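Side-chain contacts in DUF3218 domain-containing protein (PDB 2IGS), which is of unknown function but belongs to a mostly helical family grouped in the lysozyme clan, which by itself does not establish a lysozyme-like activity: residues G80-N85 and N92-P97; I19-A24 and F33-T38; P50-G55 and Q63-L68; S146-S151 and P188-V193. All blocks are in the same frame, centred on the assembly; numbering follows the deposited sequence. Where two conformers were deposited one is given.

Along the chain the order is contact 2, contact 3, contact 1 and contact 4, each closing before the next opens. The first three join neighbouring elements of the helical part. Contact 2 ties helix 12-27 to the start of helix 35-48, and contacts 3 and 1 use the beginning and end of helix 63-82, their centres about 29 Å apart. Contacts 1 and 2 lie about 14 Å apart between centres and touch: Leu-96 CD2 is 3.8 Å from Ala-24 CB. Contact 4, about 26 to 32 Å from the others between centres, joins the small antiparallel sheet to helix 190-200. Contacts 1 to 3 thus pair segments 7 to 9 residues apart in sequence, whereas contact 4 pairs segments 37 apart.

Contact 1 (G80-N85 and N92-P97); sequences GFRMVN and NVEILP
Arg-82 and Glu-94 carry this contact, which illustrates how two successive helices can be joined at the surface by charge. The electrostatic part is an end-on salt bridge using both terminal nitrogens. Arg-82 NH1 donates to Glu-94 OE1 over 3.1 Å, with an N-H...O angle of 144°, and reaches the syn lone pair of that oxygen. The second arm, from Arg-82 NH2 to Glu-94 OE2, is modelled at 2.3 Å, too short for its exact length to be trusted. Guanidinium and carboxylate are nearly coplanar, their planes 1° apart, and the acid meets the edge of the guanidinium. A bend at chi3 (-58°) turns the arginine tip toward its partner, while the glutamate chain runs out extended beyond CG. Further charges frame the pair: Arg-82 NH1 also bridges to Glu-86, and Glu-94 OE1 to Arg-89, so acids and bases alternate, which probably steadies both groups.

As for apolar surroundings, Arg-82 also touches Val-90, which lies in the helix of its partner. The salt bridge joins the two arms of a helical hairpin, in which a short turn links helix 63-82 to the roughly antiparallel helix 87-113.

Contact 2 (I19-A24 and F33-T38); sequences IYKGFA and FPEAQT
A helix-loop-helix connection is closed here by Phe-33, whose ring lies against Lys-21 and its neighbours on helix 12-27 just before the chain enters helix 35-48. It is a compact example of an aromatic residue from a loop packing on helix backbone. Lys-21 CA sits over one face of the Phe-33 ring, 3.8 Å from the centroid and 17° off the normal, in a CH-pi contact. The backbone approaches closely as well, with Lys-21 N 3.5 Å from Phe-33 CE2. Farther along, Lys-21 CG is 3.9 Å from Phe-33 CD1, and Ala-24 CB adds an apolar touch to Phe-33 CD2 at 4.0 Å. Leu-99 of helix 87-113 also packs on this phenylalanine.

The lysine methylenes leave the ring in an extended chain, with CG anti to the backbone N (chi1 -160°), and carry NZ toward Glu-35. That salt bridge is long, Lys-21 NZ to Glu-35 OE1 measuring 3.8 Å, so it is probably only a weak attraction. Between Phe-33 and Glu-35 the chain makes an inverse gamma turn centred on Pro-34, the N-cap residue. Pro-34 O accepts two hydrogen bonds from Thr-38, one from its N and one from OG1 at 2.7 Å.

Contact 3 (P50-G55 and Q63-L68); sequences PEFIPG and QQYSTL
Phe-52 and Tyr-65 form the dense half of this contact, a worked case of two aromatic side chains interlocking as an offset stack. Their centroids are 4.8 Å apart and the planes are inclined by 22°. The overlap extends to the root of each side chain: Phe-52 CB lies over the face of the tyrosine, 4.0 Å from its centroid, and Tyr-65 CB answers over the phenylalanine face at 4.2 Å. The closest pair of atoms is Phe-52 CD2 with Tyr-65 CD1, at 3.5 Å. A chi1 of 177° swings the tyrosine ring away from its backbone N, and the side chain leans out from its helix to meet the loop. Its hydroxyl is hydrogen-bonded to Tyr-9 O, which fixes the far end of the ring.

The packing is thinner at Ile-53. Its CD1 comes alone to the tyrosine edge, near the ring plane, 4.0 Å from Tyr-65 CE2. On the solvent side the helix sees to its own polar groups: Gln-63 O accepts hydrogen bonds from Thr-67 N and, at 3.0 Å, from Thr-67 OG1, the two donors arriving from opposite faces of the carbonyl plane.

The rings of His-49 and Tyr-128 also meet Phe-52, and Leu-46 of helix 35-48 touches both stacked residues. Backbone hydrogen bonding between Phe-52 and Asp-62 draws the loop together, so the stack is set where the chain passes from helix 35-48 to the first turns of helix 63-82.

Contact 4 (S146-S151 and P188-V193); sequences SGLLVS and PNFSDV
Leu-148 meets both Phe-190 and Val-193, and these three side chains with Gly-147 make up the first shell. The leucine and the phenylalanine run alongside each other, pointing opposite ways. As modelled, Leu-148 CD2 lies 4.0 Å from Phe-190 CE1 and 4.1 Å from Val-193 CG1, so that one methyl group reaches both helix residues. Leu-148 CD1, however, is placed 3.2 Å from Phe-190 CZ, closer than carbons can approach, and chi2 of the leucine is near 0°, an eclipsed value. The position of the whole leucine end, CD2 included, is therefore doubtful, although its general place against the ring is plain. Phe-190 extends beyond the leucine to the backbone at Gly-147, with CE1 3.9 Å from Gly-147 CA and CZ 4.0 Å from Gly-147 C. The phenylalanine chi1 of -174° turns CG to the far side from its own N and directs the ring from the first turn of its helix to the strand.

In fold terms, helix 190-200 packs on a small antiparallel sheet, and 148-150 is the middle strand of three. The example shows how one strand residue can touch successive turns of a helix, since Leu-148 also meets Phe-194 and Ile-197. Around this shell, Phe-134 of strand 132-134 and Leu-183 pack on Phe-190. Backbone hydrogen bonds to Ser-135 and Leu-156 hold Gly-147 and Leu-148 in place. The next residue, Leu-149, packs on Pro-125 and on Ser-139 of a second subunit.

Contact 1 (G80-N85 and N92-P97)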
loop_
_atom_site.group_PDB
_atom_site.type_symbol
_atom_site.label_atom_id
_atom_site.label_comp_id
_atom_site.label_asym_id
_atom_site.label_seq_id
_atom_site.Cartn_x
_atom_site.Cartn_y
_atom_site.Cartn_z
ATOM N N GLY F 80 6.134 31.004 51.694
ATOM C CA GLY F 80 5.919 32.261 52.394
ATOM C C GLY F 80 6.918 32.437 53.530
ATOM O O GLY F 80 7.516 33.517 53.682
ATOM N N PHE F 81 7.112 31.373 54.320
ATOM C CA PHE F 81 8.058 31.401 55.439
ATOM C C PHE F 81 9.518 31.486 54.988
ATOM O O PHE F 81 10.308 32.214 55.588
ATOM C CB PHE F 81 7.857 30.195 56.377
ATOM C CG PHE F 81 6.696 30.344 57.328
ATOM C CD1 PHE F 81 6.862 30.973 58.559
ATOM C CD2 PHE F 81 5.440 29.861 56.999
ATOM C CE1 PHE F 81 5.789 31.116 59.439
ATOM C CE2 PHE F 81 4.358 30.008 57.878
ATOM C CZ PHE F 81 4.535 30.633 59.092
ATOM N N ARG F 82 9.875 30.751 53.938
ATOM C CA ARG F 82 11.268 30.693 53.480
ATOM C C ARG F 82 11.695 31.937 52.671
ATOM O O ARG F 82 12.889 32.186 52.497
ATOM C CB ARG F 82 11.541 29.396 52.699
ATOM C CG ARG F 82 11.423 28.109 53.533
ATOM C CD ARG F 82 12.247 26.950 52.937
ATOM N NE ARG F 82 11.834 26.671 51.580
ATOM C CZ ARG F 82 12.585 26.762 50.477
ATOM N NH1 ARG F 82 13.866 27.084 50.520
ATOM N NH2 ARG F 82 12.020 26.490 49.309
HETATM N N MSE F 83 10.707 32.687 52.177
HETATM C CA MSE F 83 10.909 33.980 51.518
HETATM C C MSE F 83 11.638 34.993 52.401
HETATM O O MSE F 83 12.353 35.853 51.875
HETATM C CB MSE F 83 9.564 34.578 51.060
HETATM C CG MSE F 83 9.056 34.080 49.705
HETATM SE SE MSE F 83 9.951 34.980 48.223
HETATM C CE MSE F 83 11.736 34.339 48.482
ATOM N N VAL F 84 11.451 34.889 53.725
ATOM C CA VAL F 84 12.081 35.814 54.698
ATOM C C VAL F 84 13.614 35.684 54.741
ATOM O O VAL F 84 14.333 36.690 54.716
ATOM C CB VAL F 84 11.522 35.645 56.155
ATOM C CG1 VAL F 84 12.132 36.693 57.106
ATOM C CG2 VAL F 84 10.006 35.736 56.198
ATOM N N ASN F 85 14.080 34.434 54.769
ATOM C CA ASN F 85 15.478 34.097 55.044
ATOM C C ASN F 85 16.226 33.398 53.902
ATOM O O ASN F 85 17.458 33.314 53.925
ATOM C CB ASN F 85 15.565 33.247 56.321
ATOM C CG ASN F 85 14.614 32.045 56.311
ATOM O OD1 ASN F 85 13.439 32.148 55.941
ATOM N ND2 ASN F 85 15.122 30.904 56.749
ATOM N N ASN F 92 15.535 32.503 42.685
ATOM C CA ASN F 92 16.408 32.233 41.553
ATOM C C ASN F 92 16.794 30.772 41.357
ATOM O O ASN F 92 17.409 30.432 40.351
ATOM C CB ASN F 92 17.663 33.110 41.645
ATOM C CG ASN F 92 17.329 34.589 41.803
ATOM O OD1 ASN F 92 16.307 35.071 41.302
ATOM N ND2 ASN F 92 18.189 35.315 42.513
ATOM N N VAL F 93 16.444 29.906 42.301
ATOM C CA VAL F 93 16.627 28.458 42.084
ATOM C C VAL F 93 15.302 27.707 41.925
ATOM O O VAL F 93 15.169 26.847 41.059
ATOM C CB VAL F 93 17.538 27.799 43.162
ATOM C CG1 VAL F 93 17.679 26.277 42.923
ATOM C CG2 VAL F 93 18.918 28.479 43.179
ATOM N N GLU F 94 14.310 28.074 42.726
ATOM C CA GLU F 94 13.051 27.342 42.782
ATOM C C GLU F 94 11.910 27.904 41.924
ATOM O O GLU F 94 11.338 27.191 41.084
ATOM C CB GLU F 94 12.617 27.175 44.240
ATOM C CG GLU F 94 13.729 26.579 45.130
ATOM C CD GLU F 94 13.403 26.616 46.613
ATOM O OE1 GLU F 94 14.305 26.907 47.423
ATOM O OE2 GLU F 94 12.243 26.357 46.987
ATOM N N ILE F 95 11.593 29.175 42.114
ATOM C CA ILE F 95 10.356 29.723 41.575
ATOM C C ILE F 95 10.437 30.337 40.160
ATOM O O ILE F 95 9.766 29.868 39.228
ATOM C CB ILE F 95 9.667 30.653 42.608
ATOM C CG1 ILE F 95 9.284 29.824 43.852
ATOM C CG2 ILE F 95 8.435 31.334 41.990
ATOM C CD1 ILE F 95 8.455 30.558 44.914
ATOM N N LEU F 96 11.246 31.372 39.977
ATOM C CA LEU F 96 11.281 32.017 38.656
ATOM C C LEU F 96 11.745 31.042 37.550
ATOM O O LEU F 96 11.165 31.031 36.464
ATOM C CB LEU F 96 12.081 33.339 38.685
ATOM C CG LEU F 96 11.610 34.393 39.708
ATOM C CD1 LEU F 96 12.433 35.666 39.654
ATOM C CD2 LEU F 96 10.130 34.732 39.579
ATOM N N PRO F 97 12.774 30.205 37.827
ATOM C CA PRO F 97 13.139 29.187 36.835
ATOM C C PRO F 97 12.017 28.198 36.517
ATOM O O PRO F 97 11.865 27.792 35.365
ATOM C CB PRO F 97 14.326 28.471 37.492
ATOM C CG PRO F 97 14.908 29.510 38.437
ATOM C CD PRO F 97 13.685 30.169 38.993
#

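Contact 2 (I19-A24 and F33-T38)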
loop_
_atom_site.group_PDB
_atom_site.type_symbol
_atom_site.label_atom_id
_atom_site.label_comp_id
_atom_site.label_asym_id
_atom_site.label_seq_id
_atom_site.Cartn_x
_atom_site.Cartn_y
_atom_site.Cartn_z
ATOM N N ILE F 19 -1.383 32.944 43.509
ATOM C CA ILE F 19 -0.392 32.835 44.585
ATOM C C ILE F 19 1.044 33.005 44.072
ATOM O O ILE F 19 1.848 33.712 44.686
ATOM C CB ILE F 19 -0.506 31.470 45.291
ATOM C CG1 ILE F 19 -1.831 31.390 46.059
ATOM C CG2 ILE F 19 0.664 31.253 46.223
ATOM C CD1 ILE F 19 -2.190 29.991 46.516
ATOM N N TYR F 20 1.364 32.359 42.950
ATOM C CA TYR F 20 2.691 32.465 42.381
ATOM C C TYR F 20 3.002 33.842 41.750
ATOM O O TYR F 20 4.158 34.306 41.796
ATOM C CB TYR F 20 2.953 31.292 41.432
ATOM C CG TYR F 20 3.369 30.037 42.192
ATOM C CD1 TYR F 20 2.419 29.228 42.835
ATOM C CD2 TYR F 20 4.710 29.693 42.302
ATOM C CE1 TYR F 20 2.808 28.098 43.560
ATOM C CE2 TYR F 20 5.105 28.571 43.005
ATOM C CZ TYR F 20 4.158 27.782 43.641
ATOM O OH TYR F 20 4.577 26.666 44.317
ATOM N N LYS F 21 1.983 34.508 41.205
ATOM C CA LYS F 21 2.135 35.913 40.813
ATOM C C LYS F 21 2.647 36.752 42.022
ATOM O O LYS F 21 3.512 37.619 41.880
ATOM C CB LYS F 21 0.811 36.450 40.237
ATOM C CG LYS F 21 0.956 37.701 39.377
ATOM C CD LYS F 21 -0.346 38.079 38.639
ATOM C CE LYS F 21 -0.291 39.549 38.206
ATOM N NZ LYS F 21 -1.237 39.918 37.095
ATOM N N GLY F 22 2.142 36.425 43.209
ATOM C CA GLY F 22 2.515 37.087 44.447
ATOM C C GLY F 22 3.926 36.798 44.924
ATOM O O GLY F 22 4.624 37.724 45.359
ATOM N N PHE F 23 4.342 35.526 44.863
ATOM C CA PHE F 23 5.725 35.158 45.173
ATOM C C PHE F 23 6.688 35.852 44.205
ATOM O O PHE F 23 7.691 36.390 44.633
ATOM C CB PHE F 23 5.951 33.642 45.134
ATOM C CG PHE F 23 5.239 32.869 46.222
ATOM C CD1 PHE F 23 5.105 33.382 47.507
ATOM C CD2 PHE F 23 4.756 31.594 45.963
ATOM C CE1 PHE F 23 4.474 32.651 48.510
ATOM C CE2 PHE F 23 4.119 30.839 46.966
ATOM C CZ PHE F 23 3.985 31.377 48.239
ATOM N N ALA F 24 6.360 35.847 42.914
ATOM C CA ALA F 24 7.233 36.369 41.862
ATOM C C ALA F 24 7.440 37.872 41.979
ATOM O O ALA F 24 8.531 38.378 41.713
ATOM C CB ALA F 24 6.687 36.016 40.462
ATOM N N PHE F 33 5.691 37.993 34.604
ATOM C CA PHE F 33 5.014 36.754 34.997
ATOM C C PHE F 33 4.251 36.145 33.804
ATOM O O PHE F 33 3.364 36.799 33.235
ATOM C CB PHE F 33 4.063 37.036 36.175
ATOM C CG PHE F 33 3.422 35.805 36.749
ATOM C CD1 PHE F 33 2.115 35.459 36.415
ATOM C CD2 PHE F 33 4.120 34.980 37.617
ATOM C CE1 PHE F 33 1.518 34.297 36.940
ATOM C CE2 PHE F 33 3.534 33.815 38.132
ATOM C CZ PHE F 33 2.235 33.478 37.792
ATOM N N PRO F 34 4.591 34.891 33.416
ATOM C CA PRO F 34 3.878 34.263 32.282
ATOM C C PRO F 34 2.508 33.703 32.722
ATOM O O PRO F 34 2.361 32.469 32.890
ATOM C CB PRO F 34 4.835 33.138 31.839
ATOM C CG PRO F 34 5.660 32.808 33.077
ATOM C CD PRO F 34 5.629 34.013 33.993
ATOM N N GLU F 35 1.522 34.580 32.918
ATOM C CA GLU F 35 0.256 34.143 33.513
ATOM C C GLU F 35 -0.544 33.165 32.642
ATOM O O GLU F 35 -1.094 32.203 33.172
ATOM C CB GLU F 35 -0.626 35.316 33.960
ATOM C CG GLU F 35 -1.798 34.871 34.824
ATOM C CD GLU F 35 -2.421 35.979 35.643
ATOM O OE1 GLU F 35 -2.659 37.067 35.092
ATOM O OE2 GLU F 35 -2.690 35.750 36.850
ATOM N N ALA F 36 -0.623 33.419 31.335
ATOM C CA ALA F 36 -1.396 32.545 30.443
ATOM C C ALA F 36 -0.895 31.109 30.439
ATOM O O ALA F 36 -1.686 30.191 30.617
ATOM C CB ALA F 36 -1.455 33.110 29.009
ATOM N N GLN F 37 0.418 30.938 30.257
ATOM C CA GLN F 37 1.062 29.626 30.266
ATOM C C GLN F 37 0.969 28.911 31.616
ATOM O O GLN F 37 0.807 27.689 31.664
ATOM C CB GLN F 37 2.530 29.715 29.824
ATOM C CG GLN F 37 2.738 30.237 28.400
ATOM C CD GLN F 37 3.052 31.727 28.339
ATOM O OE1 GLN F 37 2.464 32.533 29.064
ATOM N NE2 GLN F 37 3.980 32.096 27.459
ATOM N N THR F 38 1.056 29.676 32.698
ATOM C CA THR F 38 0.997 29.123 34.060
ATOM C C THR F 38 -0.399 28.568 34.418
ATOM O O THR F 38 -0.499 27.444 34.924
ATOM C CB THR F 38 1.463 30.157 35.103
ATOM O OG1 THR F 38 2.792 30.584 34.776
ATOM C CG2 THR F 38 1.476 29.554 36.485
#

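Contact 3 (P50-G55 and Q63-L68)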
loop_
_atom_site.group_PDB
_atom_site.type_symbol
_atom_site.label_atom_id
_atom_site.label_comp_id
_atom_site.label_asym_id
_atom_site.label_seq_id
_atom_site.Cartn_x
_atom_site.Cartn_y
_atom_site.Cartn_z
ATOM N N PRO F 50 -11.733 15.629 33.844
ATOM C CA PRO F 50 -12.854 16.443 34.313
ATOM C C PRO F 50 -13.736 15.723 35.344
ATOM O O PRO F 50 -14.501 16.383 36.031
ATOM C CB PRO F 50 -13.642 16.727 33.025
ATOM C CG PRO F 50 -13.188 15.664 32.047
ATOM C CD PRO F 50 -11.788 15.408 32.381
ATOM N N GLU F 51 -13.625 14.397 35.462
ATOM C CA GLU F 51 -14.381 13.656 36.485
ATOM C C GLU F 51 -13.823 13.859 37.890
ATOM O O GLU F 51 -14.404 13.341 38.853
ATOM C CB GLU F 51 -14.425 12.144 36.233
ATOM C CG GLU F 51 -13.878 11.676 34.932
ATOM C CD GLU F 51 -12.363 11.671 34.880
ATOM O OE1 GLU F 51 -11.841 12.303 33.944
ATOM O OE2 GLU F 51 -11.705 11.046 35.741
ATOM N N PHE F 52 -12.699 14.574 38.012
ATOM C CA PHE F 52 -12.195 14.968 39.339
ATOM C C PHE F 52 -13.234 15.827 40.082
ATOM O O PHE F 52 -13.332 15.777 41.310
ATOM C CB PHE F 52 -10.867 15.728 39.256
ATOM C CG PHE F 52 -9.666 14.855 38.976
ATOM C CD1 PHE F 52 -9.742 13.466 39.083
ATOM C CD2 PHE F 52 -8.454 15.437 38.602
ATOM C CE1 PHE F 52 -8.621 12.652 38.809
ATOM C CE2 PHE F 52 -7.324 14.646 38.347
ATOM C CZ PHE F 52 -7.421 13.241 38.443
ATOM N N ILE F 53 -13.996 16.604 39.307
ATOM C CA ILE F 53 -15.150 17.347 39.811
ATOM C C ILE F 53 -16.362 16.849 39.014
ATOM O O ILE F 53 -16.712 17.442 37.993
ATOM C CB ILE F 53 -14.960 18.884 39.645
ATOM C CG1 ILE F 53 -13.645 19.355 40.270
ATOM C CG2 ILE F 53 -16.130 19.657 40.215
ATOM C CD1 ILE F 53 -13.504 19.083 41.761
ATOM N N PRO F 54 -16.981 15.733 39.450
ATOM C CA PRO F 54 -18.085 15.137 38.678
ATOM C C PRO F 54 -19.345 16.011 38.598
ATOM O O PRO F 54 -19.936 16.352 39.619
ATOM C CB PRO F 54 -18.380 13.829 39.424
ATOM C CG PRO F 54 -17.808 14.002 40.772
ATOM C CD PRO F 54 -16.673 14.964 40.668
ATOM N N GLY F 55 -19.735 16.360 37.374
ATOM C CA GLY F 55 -20.931 17.172 37.117
ATOM C C GLY F 55 -20.776 18.610 37.575
ATOM O O GLY F 55 -21.764 19.294 37.841
ATOM N N GLN F 63 -11.156 12.671 46.171
ATOM C CA GLN F 63 -10.300 12.738 47.363
ATOM C C GLN F 63 -8.797 12.886 47.077
ATOM O O GLN F 63 -8.118 13.672 47.747
ATOM C CB GLN F 63 -10.553 11.525 48.281
ATOM C CG GLN F 63 -11.973 11.460 48.877
ATOM C CD GLN F 63 -12.278 10.163 49.626
ATOM O OE1 GLN F 63 -11.911 9.065 49.190
ATOM N NE2 GLN F 63 -12.975 10.288 50.747
ATOM N N GLN F 64 -8.277 12.146 46.094
ATOM C CA GLN F 64 -6.827 12.181 45.781
ATOM C C GLN F 64 -6.427 13.478 45.080
ATOM O O GLN F 64 -5.362 14.040 45.334
ATOM C CB GLN F 64 -6.366 10.962 44.973
ATOM C CG GLN F 64 -6.315 9.648 45.759
ATOM C CD GLN F 64 -5.698 8.515 44.947
ATOM O OE1 GLN F 64 -6.402 7.626 44.466
ATOM N NE2 GLN F 64 -4.370 8.549 44.780
ATOM N N TYR F 65 -7.293 13.932 44.187
ATOM C CA TYR F 65 -7.174 15.254 43.587
ATOM C C TYR F 65 -7.102 16.383 44.641
ATOM O O TYR F 65 -6.199 17.217 44.610
ATOM C CB TYR F 65 -8.333 15.463 42.619
ATOM C CG TYR F 65 -8.365 16.832 41.989
ATOM C CD1 TYR F 65 -7.265 17.317 41.293
ATOM C CD2 TYR F 65 -9.505 17.617 42.049
ATOM C CE1 TYR F 65 -7.288 18.561 40.703
ATOM C CE2 TYR F 65 -9.539 18.883 41.469
ATOM C CZ TYR F 65 -8.424 19.338 40.804
ATOM O OH TYR F 65 -8.421 20.560 40.198
ATOM N N SER F 66 -8.050 16.379 45.572
ATOM C CA SER F 66 -8.130 17.341 46.668
ATOM C C SER F 66 -6.912 17.311 47.573
ATOM O O SER F 66 -6.406 18.369 47.971
ATOM C CB SER F 66 -9.395 17.093 47.501
ATOM O OG SER F 66 -10.532 17.083 46.647
ATOM N N THR F 67 -6.440 16.103 47.889
ATOM C CA THR F 67 -5.207 15.932 48.663
ATOM C C THR F 67 -4.001 16.600 47.985
ATOM O O THR F 67 -3.247 17.312 48.619
ATOM C CB THR F 67 -4.970 14.460 48.986
ATOM O OG1 THR F 67 -6.028 14.017 49.852
ATOM C CG2 THR F 67 -3.599 14.230 49.697
ATOM N N LEU F 68 -3.856 16.399 46.689
ATOM C CA LEU F 68 -2.837 17.091 45.909
ATOM C C LEU F 68 -2.907 18.607 46.047
ATOM O O LEU F 68 -1.872 19.275 46.121
ATOM C CB LEU F 68 -3.000 16.722 44.431
ATOM C CG LEU F 68 -2.028 15.677 43.840
ATOM C CD1 LEU F 68 -1.266 14.786 44.882
ATOM C CD2 LEU F 68 -2.655 14.839 42.733
#

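Contact 4 (S146-S151 and P188-V193)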
loop_
_atom_site.group_PDB
_atom_site.type_symbol
_atom_site.label_atom_id
_atom_site.label_comp_id
_atom_site.label_asym_id
_atom_site.label_seq_id
_atom_site.Cartn_x
_atom_site.Cartn_y
_atom_site.Cartn_z
ATOM N N SER F 146 11.571 -3.307 33.084
ATOM C CA SER F 146 10.796 -2.106 33.399
ATOM C C SER F 146 11.471 -1.195 34.419
ATOM O O SER F 146 12.264 -1.648 35.257
ATOM C CB SER F 146 9.403 -2.473 33.937
ATOM O OG SER F 146 8.640 -3.140 32.949
ATOM N N GLY F 147 11.138 0.093 34.345
ATOM C CA GLY F 147 11.604 1.079 35.302
ATOM C C GLY F 147 10.469 1.987 35.703
ATOM O O GLY F 147 9.330 1.561 35.786
ATOM N N LEU F 148 10.790 3.254 35.927
ATOM C CA LEU F 148 9.846 4.236 36.426
ATOM C C LEU F 148 9.023 4.889 35.325
ATOM O O LEU F 148 9.564 5.414 34.342
ATOM C CB LEU F 148 10.624 5.342 37.154
ATOM C CG LEU F 148 10.891 5.308 38.660
ATOM C CD1 LEU F 148 10.304 4.086 39.305
ATOM C CD2 LEU F 148 12.374 5.492 38.978
ATOM N N LEU F 149 7.714 4.901 35.530
ATOM C CA LEU F 149 6.808 5.688 34.720
ATOM C C LEU F 149 6.096 6.746 35.585
ATOM O O LEU F 149 5.258 6.427 36.438
ATOM C CB LEU F 149 5.809 4.781 33.984
ATOM C CG LEU F 149 4.854 5.482 33.021
ATOM C CD1 LEU F 149 5.630 6.221 31.885
ATOM C CD2 LEU F 149 3.870 4.451 32.469
ATOM N N VAL F 150 6.410 8.015 35.329
ATOM C CA VAL F 150 6.024 9.076 36.236
ATOM C C VAL F 150 5.039 10.026 35.566
ATOM O O VAL F 150 5.189 10.367 34.382
ATOM C CB VAL F 150 7.329 9.805 36.741
ATOM C CG1 VAL F 150 7.033 11.107 37.436
ATOM C CG2 VAL F 150 8.122 8.885 37.634
ATOM N N SER F 151 4.015 10.441 36.302
ATOM C CA SER F 151 3.034 11.399 35.790
ATOM C C SER F 151 2.376 10.906 34.494
ATOM O O SER F 151 2.188 9.707 34.282
ATOM C CB SER F 151 3.696 12.774 35.561
ATOM O OG SER F 151 2.734 13.782 35.312
ATOM N N PRO F 188 19.804 -1.892 42.757
ATOM C CA PRO F 188 19.826 -1.885 44.227
ATOM C C PRO F 188 19.272 -0.586 44.817
ATOM O O PRO F 188 18.756 -0.583 45.938
ATOM C CB PRO F 188 21.308 -2.065 44.555
ATOM C CG PRO F 188 22.018 -1.503 43.368
ATOM C CD PRO F 188 21.172 -1.882 42.193
ATOM N N ASN F 189 19.331 0.501 44.053
ATOM C CA ASN F 189 18.733 1.765 44.511
ATOM C C ASN F 189 17.297 2.094 44.016
ATOM O O ASN F 189 16.754 3.184 44.303
ATOM C CB ASN F 189 19.713 2.934 44.304
ATOM C CG ASN F 189 20.020 3.215 42.837
ATOM O OD1 ASN F 189 20.105 4.383 42.437
ATOM N ND2 ASN F 189 20.208 2.168 42.037
ATOM N N PHE F 190 16.668 1.146 43.312
ATOM C CA PHE F 190 15.353 1.407 42.689
ATOM C C PHE F 190 14.255 1.753 43.693
ATOM O O PHE F 190 13.502 2.713 43.470
ATOM C CB PHE F 190 14.911 0.250 41.770
ATOM C CG PHE F 190 13.644 0.537 40.989
ATOM C CD1 PHE F 190 13.699 1.220 39.775
ATOM C CD2 PHE F 190 12.405 0.116 41.464
ATOM C CE1 PHE F 190 12.521 1.496 39.041
ATOM C CE2 PHE F 190 11.215 0.394 40.751
ATOM C CZ PHE F 190 11.277 1.076 39.543
ATOM N N SER F 191 14.148 0.970 44.768
ATOM C CA SER F 191 13.128 1.215 45.785
ATOM C C SER F 191 13.302 2.589 46.411
ATOM O O SER F 191 12.327 3.345 46.540
ATOM C CB SER F 191 13.185 0.168 46.895
ATOM O OG SER F 191 13.163 -1.128 46.327
ATOM N N ASP F 192 14.540 2.894 46.810
ATOM C CA ASP F 192 14.869 4.221 47.308
ATOM C C ASP F 192 14.500 5.325 46.304
ATOM O O ASP F 192 13.886 6.311 46.697
ATOM C CB ASP F 192 16.348 4.304 47.692
ATOM C CG ASP F 192 16.652 3.669 49.061
ATOM O OD1 ASP F 192 15.732 3.167 49.760
ATOM O OD2 ASP F 192 17.847 3.673 49.445
ATOM N N VAL F 193 14.878 5.157 45.030
ATOM C CA VAL F 193 14.644 6.184 43.985
ATOM C C VAL F 193 13.161 6.304 43.644
ATOM O O VAL F 193 12.630 7.407 43.564
ATOM C CB VAL F 193 15.528 5.965 42.682
ATOM C CG1 VAL F 193 15.151 6.950 41.560
ATOM C CG2 VAL F 193 17.007 6.141 42.996
#